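PDB 3IA4: dihydrofolate reductase from Moritella profunda, which probably reduces 7,8-dihydrofolate to tetrahydrofolate with NADPH, a step that feeds glycine, purine and DNA precursor synthesis. Local coordinates for residues R13-D18 / G97-Y102; L114-L119 / P128-Y133. All blocks are in the same frame, centred on the assembly; numbering follows the deposited sequence.

Interaction 1: residues R13-D18 / G97-Y102. With NDP (NADPH dihydro-nicotinamide-adenine-dinucleotide phosphate), chain E.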
# COMPACT_ATOMS: atom_id res chain seq x y z
N ARG A 13 -10.76 3.71 -8.51
CA ARG A 13 -9.35 3.42 -8.10
C ARG A 13 -8.59 4.62 -7.60
O ARG A 13 -7.36 4.66 -7.61
CB ARG A 13 -8.53 2.73 -9.24
CG ARG A 13 -9.30 1.62 -9.88
CD ARG A 13 -8.28 0.71 -10.71
NE ARG A 13 -7.52 1.43 -11.78
CZ ARG A 13 -7.93 1.61 -13.03
NH1 ARG A 13 -9.11 1.13 -13.43
NH2 ARG A 13 -7.16 2.20 -13.92
N VAL A 14 -9.30 5.69 -7.21
CA VAL A 14 -8.55 6.83 -6.63
C VAL A 14 -7.85 6.46 -5.31
O VAL A 14 -8.47 5.86 -4.41
CB VAL A 14 -9.52 8.04 -6.28
CG1 VAL A 14 -8.76 9.15 -5.49
CG2 VAL A 14 -10.01 8.69 -7.57
N ILE A 15 -6.58 6.85 -5.18
CA ILE A 15 -5.83 6.55 -3.96
C ILE A 15 -5.23 7.79 -3.32
O ILE A 15 -4.84 7.73 -2.16
CB ILE A 15 -4.69 5.52 -4.17
CG1 ILE A 15 -3.68 6.02 -5.20
CG2 ILE A 15 -5.29 4.18 -4.52
CD1 ILE A 15 -2.46 5.05 -5.30
N GLY A 16 -5.16 8.93 -4.05
CA GLY A 16 -4.40 10.07 -3.51
C GLY A 16 -4.80 11.40 -4.14
O GLY A 16 -5.34 11.40 -5.25
N LEU A 17 -4.57 12.49 -3.40
CA LEU A 17 -4.73 13.83 -3.95
C LEU A 17 -3.77 14.71 -3.18
O LEU A 17 -3.81 14.71 -1.93
CB LEU A 17 -6.18 14.29 -3.76
CG LEU A 17 -6.41 15.74 -4.24
CD1 LEU A 17 -6.13 15.95 -5.71
CD2 LEU A 17 -7.83 16.20 -3.93
N ASP A 18 -2.93 15.48 -3.86
CA ASP A 18 -2.02 16.43 -3.18
C ASP A 18 -1.12 15.77 -2.11
O ASP A 18 -0.90 16.34 -1.00
CB ASP A 18 -2.82 17.57 -2.53
CG ASP A 18 -3.59 18.39 -3.55
OD1 ASP A 18 -4.71 18.86 -3.20
OD2 ASP A 18 -3.10 18.57 -4.69
N GLY A 97 2.78 1.42 -1.51
CA GLY A 97 2.47 2.56 -2.39
C GLY A 97 3.71 3.35 -2.78
O GLY A 97 4.80 3.04 -2.33
N GLY A 98 3.58 4.39 -3.61
CA GLY A 98 2.29 4.93 -4.06
C GLY A 98 2.04 4.45 -5.47
O GLY A 98 2.44 3.35 -5.84
N ALA A 99 1.38 5.29 -6.28
CA ALA A 99 0.98 4.79 -7.64
C ALA A 99 2.18 4.29 -8.44
O ALA A 99 2.11 3.24 -9.15
CB ALA A 99 0.31 5.92 -8.40
N THR A 100 3.30 5.02 -8.42
CA THR A 100 4.35 4.59 -9.33
C THR A 100 4.88 3.22 -8.93
O THR A 100 5.21 2.38 -9.79
CB THR A 100 5.56 5.55 -9.45
OG1 THR A 100 5.15 6.91 -9.41
CG2 THR A 100 6.17 5.32 -10.77
N ILE A 101 4.92 2.93 -7.63
CA ILE A 101 5.43 1.65 -7.18
C ILE A 101 4.46 0.54 -7.46
O ILE A 101 4.80 -0.57 -7.90
CB ILE A 101 5.73 1.69 -5.68
CG1 ILE A 101 6.70 2.86 -5.39
CG2 ILE A 101 6.31 0.36 -5.31
CD1 ILE A 101 7.97 2.91 -6.21
N TYR A 102 3.20 0.83 -7.21
CA TYR A 102 2.14 -0.14 -7.57
C TYR A 102 2.18 -0.49 -9.09
O TYR A 102 2.01 -1.65 -9.47
CB TYR A 102 0.72 0.40 -7.28
CG TYR A 102 0.38 0.61 -5.81
CD1 TYR A 102 0.71 -0.31 -4.85
CD2 TYR A 102 -0.30 1.76 -5.45
CE1 TYR A 102 0.35 -0.13 -3.53
CE2 TYR A 102 -0.69 1.99 -4.12
CZ TYR A 102 -0.38 1.04 -3.19
OH TYR A 102 -0.75 1.34 -1.91
PA NDP E . 5.38 7.23 -4.75
O1A NDP E . 5.22 5.99 -5.60
O2A NDP E . 5.07 7.22 -3.29
O5B NDP E . 6.89 7.86 -4.88
C5B NDP E . 7.46 7.99 -6.20
C4B NDP E . 8.92 8.37 -5.97
O4B NDP E . 9.61 7.15 -5.65
C3B NDP E . 9.60 8.78 -7.30
O3B NDP E . 9.36 10.15 -7.57
C2B NDP E . 11.06 8.42 -7.08
O2B NDP E . 11.65 9.25 -6.07
C1B NDP E . 10.87 7.09 -6.38
N9A NDP E . 10.88 5.93 -7.30
C8A NDP E . 9.82 5.46 -7.97
N7A NDP E . 10.14 4.33 -8.64
C5A NDP E . 11.45 4.07 -8.37
C6A NDP E . 12.43 3.03 -8.71
N6A NDP E . 12.14 1.99 -9.55
N1A NDP E . 13.68 3.19 -8.15
C2A NDP E . 14.03 4.16 -7.31
N3A NDP E . 13.19 5.13 -6.97
C4A NDP E . 11.90 5.11 -7.47
O3 NDP E . 4.61 8.48 -5.42
PN NDP E . 3.17 8.76 -6.07
O1N NDP E . 3.00 7.86 -7.24
O2N NDP E . 3.03 10.22 -6.26
O5D NDP E . 2.16 8.21 -4.98
C5D NDP E . 1.93 8.98 -3.82
C4D NDP E . 0.43 9.20 -3.63
O4D NDP E . -0.22 7.92 -3.26
C3D NDP E . 0.07 10.18 -2.51
O3D NDP E . -1.10 10.92 -2.91
C2D NDP E . -0.32 9.28 -1.34
O2D NDP E . -1.22 9.90 -0.39
C1D NDP E . -1.00 8.16 -2.07
N1N NDP E . -1.02 6.88 -1.38
C2N NDP E . -2.21 6.29 -1.21
C3N NDP E . -2.27 5.03 -0.67
C7N NDP E . -3.62 4.41 -0.49
O7N NDP E . -3.67 3.24 -0.15
N7N NDP E . -4.75 5.05 -0.80
C4N NDP E . -1.07 4.22 -0.20
C5N NDP E . 0.14 4.97 -0.52
C6N NDP E . 0.12 6.24 -1.03
P2B NDP E . 13.00 10.10 -6.38
O1X NDP E . 13.43 10.50 -5.03
O2X NDP E . 13.85 9.15 -7.15
O3X NDP E . 12.57 11.20 -7.30

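Interaction 2: residues L114-L119 / P128-Y133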
# COMPACT_ATOMS: atom_id res chain seq x y z
N LEU A 114 -6.71 -5.24 -0.76
CA LEU A 114 -7.43 -4.03 -1.14
C LEU A 114 -8.51 -3.66 -0.13
O LEU A 114 -9.37 -4.45 0.20
CB LEU A 114 -8.12 -4.23 -2.51
CG LEU A 114 -7.16 -4.59 -3.68
CD1 LEU A 114 -7.86 -4.66 -5.01
CD2 LEU A 114 -6.00 -3.56 -3.76
N THR A 115 -8.51 -2.42 0.24
CA THR A 115 -9.69 -1.88 0.93
C THR A 115 -10.45 -1.06 -0.10
O THR A 115 -9.83 -0.27 -0.83
CB THR A 115 -9.18 -0.95 2.01
OG1 THR A 115 -8.50 -1.75 2.98
CG2 THR A 115 -10.36 -0.20 2.70
N HIS A 116 -11.75 -1.31 -0.26
CA HIS A 116 -12.56 -0.48 -1.13
C HIS A 116 -13.41 0.40 -0.26
O HIS A 116 -14.18 -0.12 0.57
CB HIS A 116 -13.46 -1.38 -1.97
CG HIS A 116 -12.68 -2.34 -2.81
ND1 HIS A 116 -12.20 -1.99 -4.06
CD2 HIS A 116 -12.33 -3.63 -2.61
CE1 HIS A 116 -11.57 -3.03 -4.59
NE2 HIS A 116 -11.63 -4.03 -3.72
N ILE A 117 -13.28 1.72 -0.48
CA ILE A 117 -14.13 2.71 0.22
C ILE A 117 -15.29 3.21 -0.63
O ILE A 117 -15.10 3.56 -1.81
CB ILE A 117 -13.22 3.91 0.61
CG1 ILE A 117 -12.02 3.39 1.39
CG2 ILE A 117 -14.05 4.99 1.38
CD1 ILE A 117 -10.93 4.49 1.63
N GLU A 118 -16.51 3.24 -0.08
CA GLU A 118 -17.65 3.67 -0.87
C GLU A 118 -17.70 5.19 -0.89
O GLU A 118 -18.44 5.82 -0.10
CB GLU A 118 -18.95 3.10 -0.31
CG GLU A 118 -19.01 1.60 -0.40
CD GLU A 118 -20.39 1.04 0.03
OE1 GLU A 118 -21.39 1.82 0.05
OE2 GLU A 118 -20.43 -0.17 0.35
N LEU A 119 -16.88 5.80 -1.76
CA LEU A 119 -16.78 7.24 -1.81
C LEU A 119 -16.35 7.62 -3.23
O LEU A 119 -15.46 6.98 -3.77
CB LEU A 119 -15.70 7.69 -0.82
CG LEU A 119 -15.28 9.15 -0.92
CD1 LEU A 119 -16.34 10.12 -0.45
CD2 LEU A 119 -14.08 9.23 -0.01
N PRO A 128 -3.30 0.93 -10.07
CA PRO A 128 -3.30 0.37 -11.43
C PRO A 128 -4.58 -0.45 -11.76
O PRO A 128 -5.32 -0.84 -10.88
CB PRO A 128 -2.10 -0.62 -11.37
CG PRO A 128 -1.46 -0.48 -10.09
CD PRO A 128 -2.12 0.54 -9.28
N ASP A 129 -4.84 -0.69 -13.05
CA ASP A 129 -6.00 -1.48 -13.45
C ASP A 129 -5.72 -3.01 -13.23
O ASP A 129 -5.35 -3.77 -14.14
CB ASP A 129 -6.26 -1.21 -14.95
CG ASP A 129 -7.45 -1.95 -15.47
OD1 ASP A 129 -8.26 -2.35 -14.62
OD2 ASP A 129 -7.54 -2.20 -16.71
N TYR A 130 -5.78 -3.42 -11.97
CA TYR A 130 -5.48 -4.80 -11.65
C TYR A 130 -6.47 -5.77 -12.30
O TYR A 130 -6.17 -6.97 -12.49
CB TYR A 130 -5.47 -4.98 -10.10
CG TYR A 130 -6.81 -4.76 -9.45
CD1 TYR A 130 -7.26 -3.45 -9.13
CD2 TYR A 130 -7.65 -5.84 -9.15
CE1 TYR A 130 -8.50 -3.23 -8.54
CE2 TYR A 130 -8.91 -5.62 -8.55
CZ TYR A 130 -9.31 -4.33 -8.24
OH TYR A 130 -10.53 -4.15 -7.68
N GLU A 131 -7.62 -5.24 -12.71
CA GLU A 131 -8.64 -6.12 -13.26
C GLU A 131 -8.25 -6.59 -14.66
O GLU A 131 -8.89 -7.46 -15.22
CB GLU A 131 -10.01 -5.41 -13.26
CG GLU A 131 -10.33 -4.70 -11.92
CD GLU A 131 -10.00 -3.12 -11.86
OE1 GLU A 131 -8.82 -2.62 -12.11
OE2 GLU A 131 -10.96 -2.35 -11.47
N GLN A 132 -7.15 -6.10 -15.21
CA GLN A 132 -6.62 -6.72 -16.48
C GLN A 132 -6.05 -8.14 -16.28
O GLN A 132 -5.86 -8.90 -17.25
CB GLN A 132 -5.55 -5.82 -17.11
CG GLN A 132 -4.28 -5.83 -16.35
CD GLN A 132 -3.20 -4.93 -16.98
OE1 GLN A 132 -3.43 -4.21 -17.97
NE2 GLN A 132 -2.03 -4.95 -16.37
N TYR A 133 -5.81 -8.48 -15.02
CA TYR A 133 -5.42 -9.86 -14.62
C TYR A 133 -6.57 -10.59 -13.91
O TYR A 133 -7.63 -10.01 -13.63
CB TYR A 133 -4.21 -9.78 -13.67
CG TYR A 133 -3.01 -9.10 -14.27
CD1 TYR A 133 -2.32 -8.15 -13.56
CD2 TYR A 133 -2.55 -9.44 -15.54
CE1 TYR A 133 -1.18 -7.53 -14.05
CE2 TYR A 133 -1.40 -8.82 -16.05
CZ TYR A 133 -0.72 -7.87 -15.29
OH TYR A 133 0.42 -7.25 -15.79

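Interaction 1: residues R13-D18 / G97-Y102
Ile15 and Tyr102 meet beside the nicotinamide half of NADPH, joining a classic beta bulge (Ile15 and Gly16, opposite Thr125) to the cis Gly97-Gly98 peptide, a hallmark of dihydrofolate reductases, and the start of helix 99-105. The apolar contact is small and rests on one methyl group. Ile15 CD1 comes to the edge of the Tyr102 ring, near its plane, 3.7 Å from Tyr102 CE2, and also lies 4.2 Å from Ala99 CB. With CG1 lodged between the backbone N and the carbonyl carbon (chi1 59°) and CD1 anti to CA, the isoleucine stretches across to the helix. Gly97 CA sits against one face of the same ring, offset toward the rim.

No polar bond joins the two segments directly; each side bonds the cofactor. On the strand side, the carboxamide N7N of NADPH donates to Ile15 O at 3.0 Å in a nearly straight bond (170°). On the helix side, backbone amides at the N-terminal end of helix 99-105 hold the pyrophosphate bridge: Gly98 N, at the N-cap, bonds O1A at 3.0 Å, Ala99 N bonds the ester oxygen O5D, and Thr100 N bonds O1N, which also accepts from Thr100 OG1. The helix end would probably add a favourable field for the charged pyrophosphate group. Gly97 and Gly98 give the cofactor its room, since a CB on either would run into it. Tyr102 also touches methotrexate; its hydroxyl is hydrogen-bonded to Ile6 O, and Tyr102 OH lies 3.4 Å from NADPH C4N, the hydride-carrying carbon.

Interaction 2: residues L114-L119 / P128-Y133
Tyr130, whose ring meets Leu114 and His116, has its carbonyl oxygen gripped by two donors: Tyr133 N bonds Tyr130 O at 3.0 Å in the short 3-10 turn 130-132, and the indole NE1 of Trp135 is the second. Thus held, the turn between strands 125-126 and 135-143 sends its tyrosine onto strand 111-117 of the central sheet. A chi1 of 65°, with CG flanked by both the amide nitrogen and the carbonyl carbon, aims the ring at the strand.

Leu114 CD1 stands over one face of the phenol in a CH-pi contact, 3.8 Å from the ring centroid of Tyr130 and shifted toward the phenolic end, where CZ of Tyr130 is 3.6 Å from CD1. The opposite face carries the CG methylene of Glu131, so the ring is held between two aliphatic groups. At the end of the phenol, Tyr130 OH lies at the edge of the His116 imidazole, near its plane, 3.4 Å from His116 CE1. Leu9 and Leu158, from the strands flanking 111-117, add further contacts to Tyr130.

With a serine at Tyr130, Leu114 would probably lose the aromatic face it packs on and His116 the oxygen beside its CE1, leaving a gap between turn and sheet. The chemistry implies a join made by shape and dispersion, with at most a mild electrostatic attraction between the imidazole carbon and the phenol oxygen.

The two interactions lie in series along the chain: 13-18 with 97-102 closes first, and helix 99-105 then leads into strand 111-117, where interaction 2 begins. Their centres are about 11 Å apart, and they touch, with Pro128 CD 3.5 Å from Tyr102 CB. Strand 125-126, which pairs with 14-16, leads directly to the turn of interaction 2, and Arg13 reaches back to that turn, bonding Phe127 O through NE and making long, weak ion pairs with Asp129 and Glu131. Interaction 1 lines the cofactor site, while interaction 2 joins the neighbouring loop to the central sheet, and residues 125-131 connect the two.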